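Local coordinates for protein AxyAgu115A (PDB 6NPS) that probably hydrolyses alpha-linked glucuronic acid side groups from arabinoglucuronoxylan, as a family GH115 alpha-glucuronidase from Amphibacillus xylanus, at residues E523-D528 against N580-W585; Q540-I545 against M584-G589; E607-C612 against P653-V658. The protein carries 3 engineered substitutions. One frame throughout, in Å; residues are numbered along the deposited sequence. Where two conformers were deposited one is given.

Contact 1. Residues E523-D528 against N580-W585; sequences EAMNVD and NLQKMW
Loop 523-528, between helices 500-519 and 537-558, packs on helix 564-596: M525 and N526 cross one face of the W585 indole, and V527 sets CB 4.0 Å from W585 CE3. The indole leaves the helix with CG anti to the carbonyl carbon (chi1 -75°), and chi2 turns one face to the loop backbone. Over that face lies the CA of N526, 3.8 Å from the centroid of the five-membered ring and close to its normal, a CH-pi contact. M525 O sits above the same face, towards the rim; M584 CE covers the opposite face. M525 O and W585 NE1 are badly angled for a direct bond; one water links them, donating to M525 O at 2.8 Å and accepting a weak bond from W585 NE1.

M525 sends CG anti to its backbone N (chi1 -170°), then bends at chi2 and slides past the indole in the opposite direction, CG lying 3.8 Å from W585 CD1. Its CB meets L581 CD2, a methyl at the indole edge. M525 crosses the Q582 side chain at about a right angle, CE coming 3.6 Å from Q582 OE1, while Q582 NE2 is bound to the backbone oxygen of R520. N526 points CB away from the helix, yet its amide folds back above the CZ3-CH2 rim: OD1 is 3.3 Å from W585 CZ3 and accepts a 2.6 Å hydrogen bond from V527 N on a lone pair; this bond would hold the amide, which lies 33° from the ring plane.

No direct hydrogen bond joins 523-528 to 580-585; they meet by van der Waals fit to the indole, L581 and Q582, D528 adds a salt bridge to K592 further along the helix, and water serves the buried indole N-H.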
loop_
_atom_site.group_PDB
_atom_site.type_symbol
_atom_site.label_atom_id
_atom_site.label_comp_id
_atom_site.label_asym_id
_atom_site.label_seq_id
_atom_site.Cartn_x
_atom_site.Cartn_y
_atom_site.Cartn_z
ATOM N N GLU A 523 18.900 5.658 -8.855
ATOM C CA GLU A 523 17.866 4.849 -9.487
ATOM C C GLU A 523 17.144 3.979 -8.467
ATOM O O GLU A 523 15.974 3.623 -8.659
ATOM C CB GLU A 523 18.497 3.965 -10.591
ATOM C CG GLU A 523 19.076 4.744 -11.771
ATOM C CD GLU A 523 20.591 5.097 -11.630
ATOM O OE1 GLU A 523 21.089 5.265 -10.457
ATOM O OE2 GLU A 523 21.265 5.216 -12.716
ATOM N N ALA A 524 17.833 3.607 -7.393
ATOM C CA ALA A 524 17.263 2.782 -6.340
ATOM C C ALA A 524 16.543 3.600 -5.260
ATOM O O ALA A 524 15.989 3.014 -4.339
ATOM C CB ALA A 524 18.375 1.957 -5.661
ATOM N N MET A 525 16.669 4.913 -5.270
ATOM C CA MET A 525 15.976 5.721 -4.266
ATOM C C MET A 525 14.483 5.728 -4.587
ATOM O O MET A 525 14.070 5.647 -5.751
ATOM C CB MET A 525 16.577 7.127 -4.248
ATOM C CG MET A 525 16.132 8.069 -3.082
ATOM S SD MET A 525 15.993 7.364 -1.418
ATOM C CE MET A 525 15.247 8.760 -0.590
ATOM N N ASN A 526 13.653 5.684 -3.547
ATOM C CA ASN A 526 12.232 5.559 -3.782
ATOM C C ASN A 526 11.497 5.932 -2.506
ATOM O O ASN A 526 12.096 6.343 -1.516
ATOM C CB ASN A 526 11.843 4.141 -4.210
ATOM C CG ASN A 526 10.650 4.135 -5.161
ATOM O OD1 ASN A 526 9.534 4.548 -4.793
ATOM N ND2 ASN A 526 10.887 3.723 -6.414
ATOM N N VAL A 527 10.183 5.779 -2.544
ATOM C CA VAL A 527 9.393 6.159 -1.389
ATOM C C VAL A 527 9.521 5.098 -0.300
ATOM O O VAL A 527 9.642 3.900 -0.583
ATOM C CB VAL A 527 7.936 6.374 -1.837
ATOM C CG1 VAL A 527 7.309 5.050 -2.190
ATOM C CG2 VAL A 527 7.176 7.069 -0.750
ATOM N N ASP A 528 9.588 5.538 0.961
ATOM C CA ASP A 528 9.633 4.633 2.101
ATOM C C ASP A 528 10.930 3.830 2.188
ATOM O O ASP A 528 10.991 2.829 2.901
ATOM C CB ASP A 528 8.429 3.675 2.103
ATOM C CG ASP A 528 7.091 4.414 2.298
ATOM O OD1 ASP A 528 7.073 5.463 2.979
ATOM O OD2 ASP A 528 6.059 3.939 1.765
ATOM N N ASN A 580 18.353 16.859 -5.311
ATOM C CA ASN A 580 16.961 17.120 -5.678
ATOM C C ASN A 580 16.178 15.813 -5.808
ATOM O O ASN A 580 15.010 15.716 -5.389
ATOM C CB ASN A 580 16.905 17.913 -6.972
ATOM C CG ASN A 580 15.467 18.171 -7.439
ATOM O OD1 ASN A 580 14.767 18.984 -6.851
ATOM N ND2 ASN A 580 15.034 17.478 -8.473
ATOM N N LEU A 581 16.821 14.778 -6.358
ATOM C CA LEU A 581 16.134 13.494 -6.498
ATOM C C LEU A 581 15.863 12.852 -5.135
ATOM O O LEU A 581 14.783 12.278 -4.921
ATOM C CB LEU A 581 16.999 12.550 -7.332
ATOM C CG LEU A 581 16.364 11.173 -7.576
ATOM C CD1 LEU A 581 16.871 10.725 -8.936
ATOM C CD2 LEU A 581 16.827 10.163 -6.522
ATOM N N GLN A 582 16.852 12.880 -4.224
ATOM C CA GLN A 582 16.627 12.369 -2.867
ATOM C C GLN A 582 15.472 13.127 -2.202
ATOM O O GLN A 582 14.551 12.523 -1.643
ATOM C CB GLN A 582 17.888 12.506 -2.020
ATOM C CG GLN A 582 19.109 11.781 -2.545
ATOM C CD GLN A 582 19.159 10.344 -2.085
ATOM O OE1 GLN A 582 18.642 10.013 -1.017
ATOM N NE2 GLN A 582 19.767 9.476 -2.891
ATOM N N LYS A 583 15.497 14.457 -2.295
ATOM C CA LYS A 583 14.468 15.286 -1.670
ATOM C C LYS A 583 13.085 14.944 -2.193
ATOM O O LYS A 583 12.115 14.864 -1.425
ATOM C CB LYS A 583 14.792 16.744 -1.934
ATOM C CG LYS A 583 13.737 17.760 -1.488
ATOM C CD LYS A 583 14.275 19.162 -1.837
ATOM C CE LYS A 583 13.277 20.290 -1.549
ATOM N NZ LYS A 583 13.827 21.520 -2.250
ATOM N N MET A 584 12.974 14.774 -3.506
ATOM C CA MET A 584 11.702 14.442 -4.128
ATOM C C MET A 584 11.091 13.215 -3.486
ATOM O O MET A 584 9.902 13.200 -3.160
ATOM C CB MET A 584 11.895 14.192 -5.623
ATOM C CG MET A 584 10.594 13.782 -6.328
ATOM S SD MET A 584 10.929 13.478 -8.104
ATOM C CE MET A 584 11.792 11.921 -8.012
ATOM N N TRP A 585 11.889 12.161 -3.332
ATOM C CA TRP A 585 11.376 10.913 -2.778
ATOM C C TRP A 585 11.083 11.016 -1.287
ATOM O O TRP A 585 10.158 10.369 -0.795
ATOM C CB TRP A 585 12.370 9.791 -3.034
ATOM C CG TRP A 585 12.352 9.317 -4.479
ATOM C CD1 TRP A 585 13.379 9.386 -5.375
ATOM C CD2 TRP A 585 11.264 8.679 -5.148
ATOM N NE1 TRP A 585 12.997 8.821 -6.571
ATOM C CE2 TRP A 585 11.701 8.384 -6.463
ATOM C CE3 TRP A 585 9.952 8.324 -4.757
ATOM C CZ2 TRP A 585 10.884 7.746 -7.408
ATOM C CZ3 TRP A 585 9.136 7.698 -5.691
ATOM C CH2 TRP A 585 9.610 7.403 -7.008
HETATM O O HOH W 1 14.829 7.028 -8.107
#

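Contact 2. Residues Q540-I545 against M584-G589; sequences QLLDRI and MWLLNG
Four leucines and an isoleucine join helices 537-558 and 564-596, which run roughly antiparallel here, their local axes 144° apart in direction and 10.4 Å apart at closest approach. The tight part centres on L586. Its CG stands anti to the carbonyl carbon (chi1 -67°), which carries CD1 in between L541 and I545, residues one helical turn apart. L541, with CG anti to its own backbone N (chi1 -179°), crosses L586 at about a right angle and brings CD2 to 3.7 Å from L586 CD1. I545 reaches the same methyl obliquely with its CD1, at 3.9 Å. L542 instead slides past L586 in the opposite direction and lays CD2 3.9 Å from L586 CB.

Packing loosens beyond L542: its CD1 meets L587 CD2 at 4.2 Å, obliquely, and L587 also touches V609 of helix 601-629. On the far side of helix 537-558, Q540, D543 and R544 are exposed and take no part, so this part of the helix is amphipathic, with its leucine and isoleucine face inward. Y530 and I516 also touch L541, adding the preceding loop and helix 500-519 to this layer of the bundle.

No polar side-chain atom enters the contact and no hydrogen bond crosses it; the two helices adhere through shape and exclusion of water, with L586 as the residue on which most of the packing converges.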
loop_
_atom_site.group_PDB
_atom_site.type_symbol
_atom_site.label_atom_id
_atom_site.label_comp_id
_atom_site.label_asym_id
_atom_site.label_seq_id
_atom_site.Cartn_x
_atom_site.Cartn_y
_atom_site.Cartn_z
ATOM N N GLN A 540 15.699 15.076 9.274
ATOM C CA GLN A 540 17.111 15.448 9.375
ATOM C C GLN A 540 17.790 15.438 8.002
ATOM O O GLN A 540 18.581 16.334 7.689
ATOM C CB GLN A 540 17.846 14.520 10.351
ATOM C CG GLN A 540 17.646 15.010 11.778
ATOM C CD GLN A 540 17.931 13.972 12.848
ATOM O OE1 GLN A 540 18.495 12.898 12.583
ATOM N NE2 GLN A 540 17.556 14.302 14.078
ATOM N N LEU A 541 17.505 14.437 7.165
ATOM C CA LEU A 541 18.132 14.425 5.837
ATOM C C LEU A 541 17.594 15.563 4.953
ATOM O O LEU A 541 18.370 16.250 4.275
ATOM C CB LEU A 541 17.902 13.055 5.185
ATOM C CG LEU A 541 18.499 12.823 3.799
ATOM C CD1 LEU A 541 20.001 13.267 3.832
ATOM C CD2 LEU A 541 18.381 11.341 3.444
ATOM N N LEU A 542 16.269 15.822 4.989
ATOM C CA LEU A 542 15.715 16.981 4.263
ATOM C C LEU A 542 16.387 18.288 4.671
ATOM O O LEU A 542 16.621 19.174 3.826
ATOM C CB LEU A 542 14.189 17.082 4.493
ATOM C CG LEU A 542 13.431 16.083 3.605
ATOM C CD1 LEU A 542 11.971 15.946 4.067
ATOM C CD2 LEU A 542 13.470 16.494 2.103
ATOM N N ASP A 543 16.661 18.456 5.970
ATOM C CA ASP A 543 17.297 19.684 6.423
ATOM C C ASP A 543 18.740 19.779 5.935
ATOM O O ASP A 543 19.184 20.861 5.548
ATOM C CB ASP A 543 17.244 19.780 7.943
ATOM C CG ASP A 543 15.837 19.997 8.456
ATOM O OD1 ASP A 543 14.986 20.465 7.663
ATOM O OD2 ASP A 543 15.587 19.691 9.651
ATOM N N ARG A 544 19.490 18.671 5.965
ATOM C CA ARG A 544 20.829 18.638 5.355
ATOM C C ARG A 544 20.787 18.978 3.870
ATOM O O ARG A 544 21.610 19.752 3.372
ATOM C CB ARG A 544 21.461 17.257 5.551
ATOM C CG ARG A 544 22.172 17.079 6.888
ATOM C CD ARG A 544 22.395 15.619 7.239
ATOM N NE ARG A 544 23.448 15.005 6.429
ATOM C CZ ARG A 544 23.482 13.712 6.107
ATOM N NH1 ARG A 544 22.521 12.903 6.529
ATOM N NH2 ARG A 544 24.475 13.230 5.373
ATOM N N ILE A 545 19.864 18.356 3.131
ATOM C CA ILE A 545 19.718 18.629 1.710
ATOM C C ILE A 545 19.393 20.089 1.470
ATOM O O ILE A 545 19.959 20.723 0.569
ATOM C CB ILE A 545 18.633 17.710 1.103
ATOM C CG1 ILE A 545 19.153 16.284 1.053
ATOM C CG2 ILE A 545 18.189 18.246 -0.266
ATOM C CD1 ILE A 545 18.068 15.221 0.646
ATOM N N MET A 584 12.974 14.774 -3.506
ATOM C CA MET A 584 11.702 14.442 -4.128
ATOM C C MET A 584 11.091 13.215 -3.486
ATOM O O MET A 584 9.902 13.200 -3.160
ATOM C CB MET A 584 11.895 14.192 -5.623
ATOM C CG MET A 584 10.594 13.782 -6.328
ATOM S SD MET A 584 10.929 13.478 -8.104
ATOM C CE MET A 584 11.792 11.921 -8.012
ATOM N N TRP A 585 11.889 12.161 -3.332
ATOM C CA TRP A 585 11.376 10.913 -2.778
ATOM C C TRP A 585 11.083 11.016 -1.287
ATOM O O TRP A 585 10.158 10.369 -0.795
ATOM C CB TRP A 585 12.370 9.791 -3.034
ATOM C CG TRP A 585 12.352 9.317 -4.479
ATOM C CD1 TRP A 585 13.379 9.386 -5.375
ATOM C CD2 TRP A 585 11.264 8.679 -5.148
ATOM N NE1 TRP A 585 12.997 8.821 -6.571
ATOM C CE2 TRP A 585 11.701 8.384 -6.463
ATOM C CE3 TRP A 585 9.952 8.324 -4.757
ATOM C CZ2 TRP A 585 10.884 7.746 -7.408
ATOM C CZ3 TRP A 585 9.136 7.698 -5.691
ATOM C CH2 TRP A 585 9.610 7.403 -7.008
ATOM N N LEU A 586 11.932 11.723 -0.539
ATOM C CA LEU A 586 11.701 11.923 0.880
ATOM C C LEU A 586 10.412 12.710 1.118
ATOM O O LEU A 586 9.624 12.349 1.997
ATOM C CB LEU A 586 12.894 12.639 1.505
ATOM C CG LEU A 586 14.180 11.811 1.529
ATOM C CD1 LEU A 586 15.324 12.734 1.912
ATOM C CD2 LEU A 586 14.065 10.704 2.494
ATOM N N LEU A 587 10.181 13.777 0.340
ATOM C CA LEU A 587 8.895 14.491 0.404
ATOM C C LEU A 587 7.726 13.605 0.004
ATOM O O LEU A 587 6.615 13.744 0.539
ATOM C CB LEU A 587 8.942 15.747 -0.496
ATOM C CG LEU A 587 9.883 16.846 -0.025
ATOM C CD1 LEU A 587 10.029 17.847 -1.129
ATOM C CD2 LEU A 587 9.332 17.603 1.295
ATOM N N ASN A 588 7.916 12.743 -1.008
ATOM C CA ASN A 588 6.855 11.825 -1.397
ATOM C C ASN A 588 6.500 10.890 -0.239
ATOM O O ASN A 588 5.320 10.546 -0.042
ATOM C CB ASN A 588 7.304 11.036 -2.659
ATOM C CG ASN A 588 6.216 10.143 -3.248
ATOM O OD1 ASN A 588 6.534 9.131 -3.887
ATOM N ND2 ASN A 588 4.947 10.524 -3.097
ATOM N N GLY A 589 7.506 10.441 0.510
ATOM C CA GLY A 589 7.230 9.652 1.705
ATOM C C GLY A 589 6.401 10.411 2.741
ATOM O O GLY A 589 5.454 9.863 3.299
#

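Contact 3. Residues E607-C612 against P653-V658; sequences EQVKAC and PVLSYV
Apolar packing fills the buried half of this contact, where helix 601-629 lies along the strand 655-657 in a nearly antiparallel sense. V609 places CG1 anti to its backbone N (chi1 173°), and this methyl bridges two partners: L655 CD2 at 3.6 Å and P653 CB at 3.8 Å. L655 slides past V609 in the opposite direction, while its other methyl, CD1, meets K610 CE at 3.9 Å.

Strand 655-657 pairs antiparallel with a strand of the second subunit, in a ladder across the interface, and Y657 meets Y657 of that subunit with the rings nearly perpendicular. Helix 601-629 thus packs against a ladder built from both chains.

Polar bonds gather on the more open side. Y657 OH donates to E607 OE1 at 2.6 Å; the carboxylate oxygen lies at the ring edge, in its plane, but is itself met from above the carboxylate plane. E607 bends at chi2 (-62°) to come there. One helical turn on, K610 bends at chi3 and forms a salt bridge from NZ to E607 OE2 at 2.9 Å, with a weak second bond to OE1. This positive charge would be expected to favour an ionised E607. A phenylalanine in place of Y657 would lose the hydroxyl and probably leave the E607-K610 pair less firmly tied to the strand.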
loop_
_atom_site.group_PDB
_atom_site.type_symbol
_atom_site.label_atom_id
_atom_site.label_comp_id
_atom_site.label_asym_id
_atom_site.label_seq_id
_atom_site.Cartn_x
_atom_site.Cartn_y
_atom_site.Cartn_z
ATOM N N GLU A 607 2.516 18.991 -4.030
ATOM C CA GLU A 607 2.989 20.046 -4.918
ATOM C C GLU A 607 4.504 20.197 -4.828
ATOM O O GLU A 607 5.158 20.458 -5.843
ATOM C CB GLU A 607 2.293 21.370 -4.593
ATOM C CG GLU A 607 0.777 21.294 -4.764
ATOM C CD GLU A 607 0.317 20.975 -6.194
ATOM O OE1 GLU A 607 -0.720 20.296 -6.342
ATOM O OE2 GLU A 607 0.972 21.403 -7.172
ATOM N N GLN A 608 5.081 19.992 -3.643
ATOM C CA GLN A 608 6.540 20.054 -3.516
ATOM C C GLN A 608 7.218 18.893 -4.254
ATOM O O GLN A 608 8.279 19.079 -4.862
ATOM C CB GLN A 608 6.928 20.092 -2.035
ATOM C CG GLN A 608 6.581 21.451 -1.436
ATOM C CD GLN A 608 6.775 21.502 0.062
ATOM O OE1 GLN A 608 6.839 20.475 0.726
ATOM N NE2 GLN A 608 6.866 22.716 0.606
ATOM N N VAL A 609 6.613 17.699 -4.233
ATOM C CA VAL A 609 7.165 16.572 -4.983
ATOM C C VAL A 609 7.163 16.884 -6.467
ATOM O O VAL A 609 8.173 16.704 -7.161
ATOM C CB VAL A 609 6.380 15.287 -4.660
ATOM C CG1 VAL A 609 6.852 14.116 -5.585
ATOM C CG2 VAL A 609 6.529 14.912 -3.172
ATOM N N LYS A 610 6.037 17.398 -6.956
ATOM C CA LYS A 610 5.886 17.774 -8.356
ATOM C C LYS A 610 6.944 18.785 -8.782
ATOM O O LYS A 610 7.512 18.699 -9.888
ATOM C CB LYS A 610 4.476 18.353 -8.556
ATOM C CG LYS A 610 3.782 18.038 -9.842
ATOM C CD LYS A 610 2.445 18.829 -10.007
ATOM C CE LYS A 610 1.581 18.783 -8.763
ATOM N NZ LYS A 610 0.180 19.339 -9.025
ATOM N N ALA A 611 7.223 19.767 -7.920
ATOM C CA ALA A 611 8.222 20.786 -8.278
ATOM C C ALA A 611 9.632 20.205 -8.353
ATOM O O ALA A 611 10.446 20.663 -9.165
ATOM C CB ALA A 611 8.197 21.936 -7.273
ATOM N N CYS A 612 9.960 19.251 -7.469
ATOM C CA CYS A 612 11.243 18.544 -7.566
ATOM C C CYS A 612 11.371 17.813 -8.886
ATOM O O CYS A 612 12.451 17.801 -9.521
ATOM C CB CYS A 612 11.391 17.542 -6.414
ATOM S SG CYS A 612 11.737 18.350 -4.849
ATOM N N PRO A 653 7.150 9.261 -8.863
ATOM C CA PRO A 653 6.386 9.296 -7.596
ATOM C C PRO A 653 4.902 9.421 -7.870
ATOM O O PRO A 653 4.478 10.133 -8.786
ATOM C CB PRO A 653 6.909 10.556 -6.887
ATOM C CG PRO A 653 8.225 10.855 -7.547
ATOM C CD PRO A 653 8.170 10.331 -8.945
ATOM N N VAL A 654 4.105 8.708 -7.083
ATOM C CA VAL A 654 2.661 8.838 -7.147
ATOM C C VAL A 654 2.250 9.834 -6.058
ATOM O O VAL A 654 2.654 9.688 -4.896
ATOM C CB VAL A 654 1.970 7.483 -6.936
ATOM C CG1 VAL A 654 0.423 7.668 -6.898
ATOM C CG2 VAL A 654 2.363 6.491 -8.050
ATOM N N LEU A 655 1.480 10.852 -6.422
ATOM C CA LEU A 655 1.118 11.897 -5.458
ATOM C C LEU A 655 -0.197 11.525 -4.800
ATOM O O LEU A 655 -1.129 11.089 -5.482
ATOM C CB LEU A 655 0.932 13.250 -6.141
ATOM C CG LEU A 655 2.075 13.684 -7.052
ATOM C CD1 LEU A 655 1.701 15.001 -7.674
ATOM C CD2 LEU A 655 3.323 13.812 -6.213
ATOM N N SER A 656 -0.299 11.748 -3.489
ATOM C CA SER A 656 -1.543 11.481 -2.779
ATOM C C SER A 656 -2.160 12.819 -2.417
ATOM O O SER A 656 -1.456 13.694 -1.908
ATOM C CB SER A 656 -1.296 10.680 -1.507
ATOM O OG SER A 656 -0.807 9.375 -1.789
ATOM N N TYR A 657 -3.448 12.987 -2.683
ATOM C CA TYR A 657 -4.166 14.180 -2.267
ATOM C C TYR A 657 -5.314 13.811 -1.341
ATOM O O TYR A 657 -5.954 12.777 -1.501
ATOM C CB TYR A 657 -4.725 14.971 -3.449
ATOM C CG TYR A 657 -3.663 15.722 -4.202
ATOM C CD1 TYR A 657 -2.946 15.086 -5.234
ATOM C CD2 TYR A 657 -3.378 17.042 -3.922
ATOM C CE1 TYR A 657 -1.982 15.755 -5.961
ATOM C CE2 TYR A 657 -2.390 17.737 -4.648
ATOM C CZ TYR A 657 -1.705 17.073 -5.672
ATOM O OH TYR A 657 -0.743 17.698 -6.415
ATOM N N VAL A 658 -5.600 14.691 -0.393
ATOM C CA VAL A 658 -6.582 14.412 0.658
ATOM C C VAL A 658 -7.828 15.230 0.386
ATOM O O VAL A 658 -7.739 16.348 -0.135
ATOM C CB VAL A 658 -5.925 14.748 2.012
ATOM C CG1 VAL A 658 -6.907 14.993 3.087
ATOM C CG2 VAL A 658 -4.928 13.612 2.379
#

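Contacts 1 and 2 are buried and share helix 564-596, using different sides of it: W585 turns to the loop 523-528, whereas L586 turns to helix 537-558. Contact 3 is only partly buried and lies at the subunit interface, on the next helix, 601-629. Its chemistry changes accordingly, from the aromatic face with one water of contact 1 and the wholly aliphatic contact 2 to a salt bridge and tyrosine bond beside an apolar patch. Helix 564-596 ties all three together: M584 packs on C612, N580 ND2 probably bonds to C612 O, and N588 ND2 probably bonds to V654 O, while the end of the W585 ring touches P653.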